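Local coordinates for protein Poly(A) ribonuclease POP2 (Saccharomyces cerevisiae, PDB 1UOC) that degrades poly(A) tails of mRNA from the 3' end as a probable catalytic subunit of the CCR4-NOT deadenylase, here as its DEDD-type RNase domain, at residues 37-48 against 77-88. Residues are numbered along the deposited sequence; the frame is centred on the assembly and turned at random.
Sequences QYNHVSISTEFV and NPIQLGLSLSDA
His40 and Ala88 meet at one end of an antiparallel strand pair: Ala88 CA sits 3.7 Å from the imidazole centroid, 19° off its normal, a CH-pi contact. In the ring plane, His40 ND1 donates to Asn39 OD1 (3.0 Å), which helps hold the ring's rotation. With an alanine in place of His40, Ala88 would probably lose the ring face it rests on and Asn39 OD1 its donor. Outward from the ring, reciprocal backbone bonds join His40 to Ser86 (His40 N to Ser86 O 2.8 Å), Ser42 to Ser84 and Ser44 to Gly82. On one face, a chi1 of -165° swings Val41 CG1 away from its own N to lie alongside Leu85 CD1 (3.6 Å). Helix 165-174 packs over Ile43 and Leu81; on the other face Ser42 OG bonds to Ser251 O of helix 247-264. A classic bulge shifts the register by one: Glu46 O accepts a nearly straight bond from Ile79 N (2.9 Å) and a weak one from Gln80 N, after which Val48 N bonds Asn77 O (2.9 Å). These are central strands of the RNase H-like sheet. Pairing both backbone groups of Ser44 and Glu46 sets the face on which both side chains start, consistent with their predicted catalytic metal binding.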
ATOM      1  N   GLN A  37       5.370  13.888 -11.491  1.00 30.28           N
ATOM      2  CA  GLN A  37       6.047  13.025 -12.457  1.00 30.65           C
ATOM      3  C   GLN A  37       5.929  11.545 -12.060  1.00 30.67           C
ATOM      4  O   GLN A  37       5.602  10.667 -12.879  1.00 28.93           O
ATOM      5  CB  GLN A  37       7.533  13.402 -12.567  1.00 30.28           C
ATOM      6  CG  GLN A  37       8.294  12.562 -13.581  1.00 33.12           C
ATOM      7  CD  GLN A  37       9.722  13.051 -13.787  1.00 33.79           C
ATOM      8  OE1 GLN A  37      10.075  14.156 -13.388  1.00 30.83           O
ATOM      9  NE2 GLN A  37      10.542  12.226 -14.426  1.00 33.22           N
ATOM     10  N   TYR A  38       6.226  11.268 -10.799  1.00 29.55           N
ATOM     11  CA  TYR A  38       6.152   9.910 -10.294  1.00 30.02           C
ATOM     12  C   TYR A  38       4.776   9.796  -9.661  1.00 29.03           C
ATOM     13  O   TYR A  38       4.631   9.763  -8.434  1.00 27.80           O
ATOM     14  CB  TYR A  38       7.291   9.684  -9.309  1.00 29.18           C
ATOM     15  CG  TYR A  38       8.630   9.925  -9.975  1.00 31.14           C
ATOM     16  CD1 TYR A  38       9.316  11.134  -9.805  1.00 31.23           C
ATOM     17  CD2 TYR A  38       9.172   8.975 -10.845  1.00 29.77           C
ATOM     18  CE1 TYR A  38      10.501  11.390 -10.483  1.00 31.05           C
ATOM     19  CE2 TYR A  38      10.356   9.215 -11.531  1.00 31.01           C
ATOM     20  CZ  TYR A  38      11.016  10.423 -11.347  1.00 34.70           C
ATOM     21  OH  TYR A  38      12.186  10.660 -12.032  1.00 33.89           O
ATOM     22  N   ASN A  39       3.779   9.750 -10.549  1.00 28.64           N
ATOM     23  CA  ASN A  39       2.367   9.720 -10.185  1.00 29.21           C
ATOM     24  C   ASN A  39       1.729   8.379  -9.853  1.00 29.56           C
ATOM     25  O   ASN A  39       0.505   8.297  -9.716  1.00 30.84           O
ATOM     26  CB  ASN A  39       1.529  10.459 -11.253  1.00 28.51           C
ATOM     27  CG  ASN A  39       1.651   9.842 -12.660  1.00 30.50           C
ATOM     28  OD1 ASN A  39       2.074   8.697 -12.823  1.00 29.62           O
ATOM     29  ND2 ASN A  39       1.257  10.609 -13.682  1.00 30.05           N
ATOM     30  N   HIS A  40       2.536   7.329  -9.739  1.00 30.23           N
ATOM     31  CA  HIS A  40       2.025   6.009  -9.352  1.00 30.26           C
ATOM     32  C   HIS A  40       2.498   5.804  -7.906  1.00 30.32           C
ATOM     33  O   HIS A  40       3.689   5.883  -7.614  1.00 29.56           O
ATOM     34  CB  HIS A  40       2.574   4.903 -10.266  1.00 30.41           C
ATOM     35  CG  HIS A  40       1.826   4.756 -11.557  1.00 32.14           C
ATOM     36  ND1 HIS A  40       1.671   5.795 -12.455  1.00 30.67           N
ATOM     37  CD2 HIS A  40       1.167   3.699 -12.089  1.00 30.56           C
ATOM     38  CE1 HIS A  40       0.944   5.381 -13.479  1.00 33.72           C
ATOM     39  NE2 HIS A  40       0.623   4.115 -13.283  1.00 32.48           N
ATOM     40  N   VAL A  41       1.549   5.557  -7.011  1.00 29.71           N
ATOM     41  CA  VAL A  41       1.832   5.390  -5.589  1.00 29.26           C
ATOM     42  C   VAL A  41       1.337   4.045  -5.052  1.00 29.34           C
ATOM     43  O   VAL A  41       0.157   3.711  -5.190  1.00 28.98           O
ATOM     44  CB  VAL A  41       1.110   6.481  -4.764  1.00 29.39           C
ATOM     45  CG1 VAL A  41       1.671   6.546  -3.342  1.00 28.45           C
ATOM     46  CG2 VAL A  41       1.240   7.815  -5.468  1.00 35.42           C
ATOM     47  N   SER A  42       2.229   3.283  -4.430  1.00 27.28           N
ATOM     48  CA  SER A  42       1.842   2.000  -3.844  1.00 28.39           C
ATOM     49  C   SER A  42       1.809   2.201  -2.333  1.00 26.82           C
ATOM     50  O   SER A  42       2.528   3.050  -1.795  1.00 27.97           O
ATOM     51  CB  SER A  42       2.860   0.924  -4.180  1.00 26.55           C
ATOM     52  OG  SER A  42       4.116   1.281  -3.635  1.00 27.04           O
ATOM     53  N   ILE A  43       0.968   1.434  -1.656  1.00 26.27           N
ATOM     54  CA  ILE A  43       0.859   1.535  -0.212  1.00 28.03           C
ATOM     55  C   ILE A  43       0.819   0.169   0.462  1.00 29.12           C
ATOM     56  O   ILE A  43       0.259  -0.789  -0.066  1.00 31.09           O
ATOM     57  CB  ILE A  43      -0.398   2.332   0.205  1.00 29.83           C
ATOM     58  CG1 ILE A  43      -0.519   2.343   1.732  1.00 28.96           C
ATOM     59  CG2 ILE A  43      -1.645   1.733  -0.455  1.00 26.23           C
ATOM     60  CD1 ILE A  43      -1.750   3.038   2.238  1.00 32.84           C
ATOM     61  N   SER A  44       1.421   0.095   1.638  1.00 31.37           N
ATOM     62  CA  SER A  44       1.446  -1.130   2.418  1.00 32.10           C
ATOM     63  C   SER A  44       1.299  -0.730   3.882  1.00 33.89           C
ATOM     64  O   SER A  44       1.647   0.391   4.276  1.00 30.90           O
ATOM     65  CB  SER A  44       2.752  -1.884   2.206  1.00 33.17           C
ATOM     66  OG  SER A  44       2.640  -3.178   2.766  1.00 40.05           O
ATOM     67  N   THR A  45       0.777  -1.639   4.691  1.00 35.75           N
ATOM     68  CA  THR A  45       0.558  -1.314   6.087  1.00 39.28           C
ATOM     69  C   THR A  45       0.878  -2.455   7.027  1.00 41.79           C
ATOM     70  O   THR A  45       0.930  -3.624   6.641  1.00 41.77           O
ATOM     71  CB  THR A  45      -0.894  -0.930   6.334  1.00 40.99           C
ATOM     72  OG1 THR A  45      -1.720  -2.061   6.026  1.00 42.25           O
ATOM     73  CG2 THR A  45      -1.297   0.261   5.468  1.00 37.86           C
ATOM     74  N   GLU A  46       1.089  -2.088   8.277  1.00 43.82           N
ATOM     75  CA  GLU A  46       1.382  -3.047   9.311  1.00 47.00           C
ATOM     76  C   GLU A  46       0.606  -2.557  10.521  1.00 47.32           C
ATOM     77  O   GLU A  46       0.859  -1.470  11.046  1.00 45.90           O
ATOM     78  CB  GLU A  46       2.887  -3.091   9.587  1.00 48.23           C
ATOM     79  CG  GLU A  46       3.315  -4.225  10.513  1.00 53.60           C
ATOM     80  CD  GLU A  46       2.874  -5.586  10.009  1.00 55.80           C
ATOM     81  OE1 GLU A  46       3.327  -6.004   8.924  1.00 58.20           O
ATOM     82  OE2 GLU A  46       2.067  -6.241  10.700  1.00 61.25           O
ATOM     83  N   PHE A  47      -0.380  -3.347  10.924  1.00 49.13           N
ATOM     84  CA  PHE A  47      -1.202  -3.001  12.068  1.00 50.43           C
ATOM     85  C   PHE A  47      -0.852  -3.918  13.212  1.00 52.90           C
ATOM     86  O   PHE A  47      -0.443  -5.063  13.011  1.00 53.30           O
ATOM     87  CB  PHE A  47      -2.688  -3.183  11.766  1.00 49.84           C
ATOM     88  CG  PHE A  47      -3.172  -2.413  10.578  1.00 50.34           C
ATOM     89  CD1 PHE A  47      -3.303  -3.032   9.338  1.00 50.64           C
ATOM     90  CD2 PHE A  47      -3.529  -1.073  10.700  1.00 50.35           C
ATOM     91  CE1 PHE A  47      -3.789  -2.328   8.234  1.00 52.30           C
ATOM     92  CE2 PHE A  47      -4.017  -0.361   9.601  1.00 52.18           C
ATOM     93  CZ  PHE A  47      -4.148  -0.987   8.369  1.00 51.30           C
ATOM     94  N   VAL A  48      -1.015  -3.404  14.419  1.00 55.41           N
ATOM     95  CA  VAL A  48      -0.762  -4.181  15.612  1.00 57.11           C
ATOM     96  C   VAL A  48      -2.112  -4.370  16.310  1.00 58.26           C
ATOM     97  O   VAL A  48      -2.844  -3.406  16.556  1.00 57.78           O
ATOM     98  CB  VAL A  48       0.248  -3.463  16.532  1.00 59.27           C
ATOM     99  CG1 VAL A  48       1.610  -3.420  15.849  1.00 60.24           C
ATOM    100  CG2 VAL A  48      -0.218  -2.053  16.842  1.00 58.43           C
ATOM    101  N   ASN A  77      -4.425  -0.518  15.209  1.00 64.41           N
ATOM    102  CA  ASN A  77      -3.597   0.680  15.203  1.00 60.91           C
ATOM    103  C   ASN A  77      -2.350   0.461  14.348  1.00 55.52           C
ATOM    104  O   ASN A  77      -1.619  -0.519  14.515  1.00 54.23           O
ATOM    105  CB  ASN A  77      -3.226   1.104  16.635  1.00 64.51           C
ATOM    106  CG  ASN A  77      -2.747  -0.054  17.498  1.00 68.56           C
ATOM    107  OD1 ASN A  77      -3.428  -1.081  17.624  1.00 70.68           O
ATOM    108  ND2 ASN A  77      -1.578   0.114  18.118  1.00 69.38           N
ATOM    109  N   PRO A  78      -2.099   1.378  13.409  1.00 50.97           N
ATOM    110  CA  PRO A  78      -0.954   1.321  12.498  1.00 47.54           C
ATOM    111  C   PRO A  78       0.367   1.512  13.230  1.00 43.83           C
ATOM    112  O   PRO A  78       0.503   2.419  14.043  1.00 40.60           O
ATOM    113  CB  PRO A  78      -1.217   2.474  11.522  1.00 47.92           C
ATOM    114  CG  PRO A  78      -2.611   2.975  11.865  1.00 50.08           C
ATOM    115  CD  PRO A  78      -2.759   2.687  13.311  1.00 51.75           C
ATOM    116  N   ILE A  79       1.334   0.657  12.935  1.00 40.09           N
ATOM    117  CA  ILE A  79       2.643   0.766  13.548  1.00 38.32           C
ATOM    118  C   ILE A  79       3.603   1.235  12.442  1.00 36.84           C
ATOM    119  O   ILE A  79       4.542   1.995  12.686  1.00 36.00           O
ATOM    120  CB  ILE A  79       3.087  -0.605  14.142  1.00 38.72           C
ATOM    121  CG1 ILE A  79       4.412  -0.458  14.897  1.00 41.67           C
ATOM    122  CG2 ILE A  79       3.235  -1.628  13.063  1.00 38.32           C
ATOM    123  CD1 ILE A  79       4.271   0.198  16.257  1.00 42.48           C
ATOM    124  N   GLN A  80       3.346   0.782  11.219  1.00 35.01           N
ATOM    125  CA  GLN A  80       4.163   1.153  10.066  1.00 34.58           C
ATOM    126  C   GLN A  80       3.317   1.250   8.801  1.00 34.07           C
ATOM    127  O   GLN A  80       2.277   0.589   8.671  1.00 32.16           O
ATOM    128  CB  GLN A  80       5.279   0.128   9.833  1.00 37.30           C
ATOM    129  CG  GLN A  80       6.497   0.300  10.718  1.00 37.09           C
ATOM    130  CD  GLN A  80       7.543  -0.779  10.496  1.00 39.01           C
ATOM    131  OE1 GLN A  80       8.703  -0.618  10.882  1.00 44.72           O
ATOM    132  NE2 GLN A  80       7.139  -1.887   9.883  1.00 38.56           N
ATOM    133  N   LEU A  81       3.772   2.085   7.872  1.00 30.78           N
ATOM    134  CA  LEU A  81       3.093   2.263   6.607  1.00 28.73           C
ATOM    135  C   LEU A  81       4.118   2.661   5.551  1.00 27.73           C
ATOM    136  O   LEU A  81       4.924   3.554   5.766  1.00 28.46           O
ATOM    137  CB  LEU A  81       1.996   3.325   6.740  1.00 27.43           C
ATOM    138  CG  LEU A  81       1.107   3.639   5.533  1.00 30.38           C
ATOM    139  CD1 LEU A  81      -0.173   4.313   6.011  1.00 30.20           C
ATOM    140  CD2 LEU A  81       1.842   4.538   4.539  1.00 28.85           C
ATOM    141  N   GLY A  82       4.092   1.980   4.413  1.00 27.00           N
ATOM    142  CA  GLY A  82       5.023   2.296   3.347  1.00 24.88           C
ATOM    143  C   GLY A  82       4.375   2.929   2.124  1.00 23.46           C
ATOM    144  O   GLY A  82       3.238   2.617   1.784  1.00 21.74           O
ATOM    145  N   LEU A  83       5.094   3.844   1.478  1.00 23.84           N
ATOM    146  CA  LEU A  83       4.625   4.498   0.254  1.00 24.76           C
ATOM    147  C   LEU A  83       5.796   4.496  -0.708  1.00 25.66           C
ATOM    148  O   LEU A  83       6.919   4.819  -0.334  1.00 23.12           O
ATOM    149  CB  LEU A  83       4.206   5.957   0.488  1.00 25.36           C
ATOM    150  CG  LEU A  83       2.926   6.274   1.255  1.00 27.86           C
ATOM    151  CD1 LEU A  83       2.713   7.790   1.236  1.00 30.34           C
ATOM    152  CD2 LEU A  83       1.729   5.544   0.633  1.00 26.18           C
ATOM    153  N   SER A  84       5.537   4.113  -1.949  1.00 25.46           N
ATOM    154  CA  SER A  84       6.581   4.099  -2.952  1.00 27.00           C
ATOM    155  C   SER A  84       6.027   4.841  -4.168  1.00 28.03           C
ATOM    156  O   SER A  84       4.838   4.717  -4.487  1.00 26.37           O
ATOM    157  CB  SER A  84       6.944   2.660  -3.322  1.00 26.74           C
ATOM    158  OG  SER A  84       8.218   2.615  -3.935  1.00 26.96           O
ATOM    159  N   LEU A  85       6.886   5.618  -4.824  1.00 28.21           N
ATOM    160  CA  LEU A  85       6.482   6.383  -6.000  1.00 26.90           C
ATOM    161  C   LEU A  85       7.299   6.049  -7.237  1.00 26.73           C
ATOM    162  O   LEU A  85       8.499   5.757  -7.140  1.00 28.69           O
ATOM    163  CB  LEU A  85       6.636   7.877  -5.713  1.00 30.06           C
ATOM    164  CG  LEU A  85       5.467   8.650  -5.113  1.00 29.32           C
ATOM    165  CD1 LEU A  85       4.966   7.953  -3.874  1.00 33.35           C
ATOM    166  CD2 LEU A  85       5.947  10.063  -4.781  1.00 30.66           C
ATOM    167  N   SER A  86       6.651   6.098  -8.393  1.00 26.59           N
ATOM    168  CA  SER A  86       7.308   5.867  -9.674  1.00 27.04           C
ATOM    169  C   SER A  86       6.357   6.338 -10.769  1.00 28.58           C
ATOM    170  O   SER A  86       5.198   6.661 -10.491  1.00 28.41           O
ATOM    171  CB  SER A  86       7.621   4.388  -9.893  1.00 25.85           C
ATOM    172  OG  SER A  86       6.466   3.705 -10.376  1.00 31.47           O
ATOM    173  N   ASP A  87       6.841   6.386 -12.009  1.00 29.62           N
ATOM    174  CA  ASP A  87       5.981   6.774 -13.122  1.00 32.29           C
ATOM    175  C   ASP A  87       5.319   5.485 -13.608  1.00 33.41           C
ATOM    176  O   ASP A  87       5.527   4.422 -13.019  1.00 33.21           O
ATOM    177  CB  ASP A  87       6.796   7.469 -14.239  1.00 33.87           C
ATOM    178  CG  ASP A  87       7.774   6.535 -14.959  1.00 38.23           C
ATOM    179  OD1 ASP A  87       8.596   7.062 -15.740  1.00 42.41           O
ATOM    180  OD2 ASP A  87       7.730   5.298 -14.768  1.00 40.19           O
ATOM    181  N   ALA A  88       4.533   5.566 -14.673  1.00 34.41           N
ATOM    182  CA  ALA A  88       3.824   4.396 -15.183  1.00 35.96           C
ATOM    183  C   ALA A  88       4.733   3.250 -15.624  1.00 36.41           C
ATOM    184  O   ALA A  88       4.337   2.088 -15.579  1.00 35.35           O
ATOM    185  CB  ALA A  88       2.896   4.811 -16.345  1.00 35.81           C
TER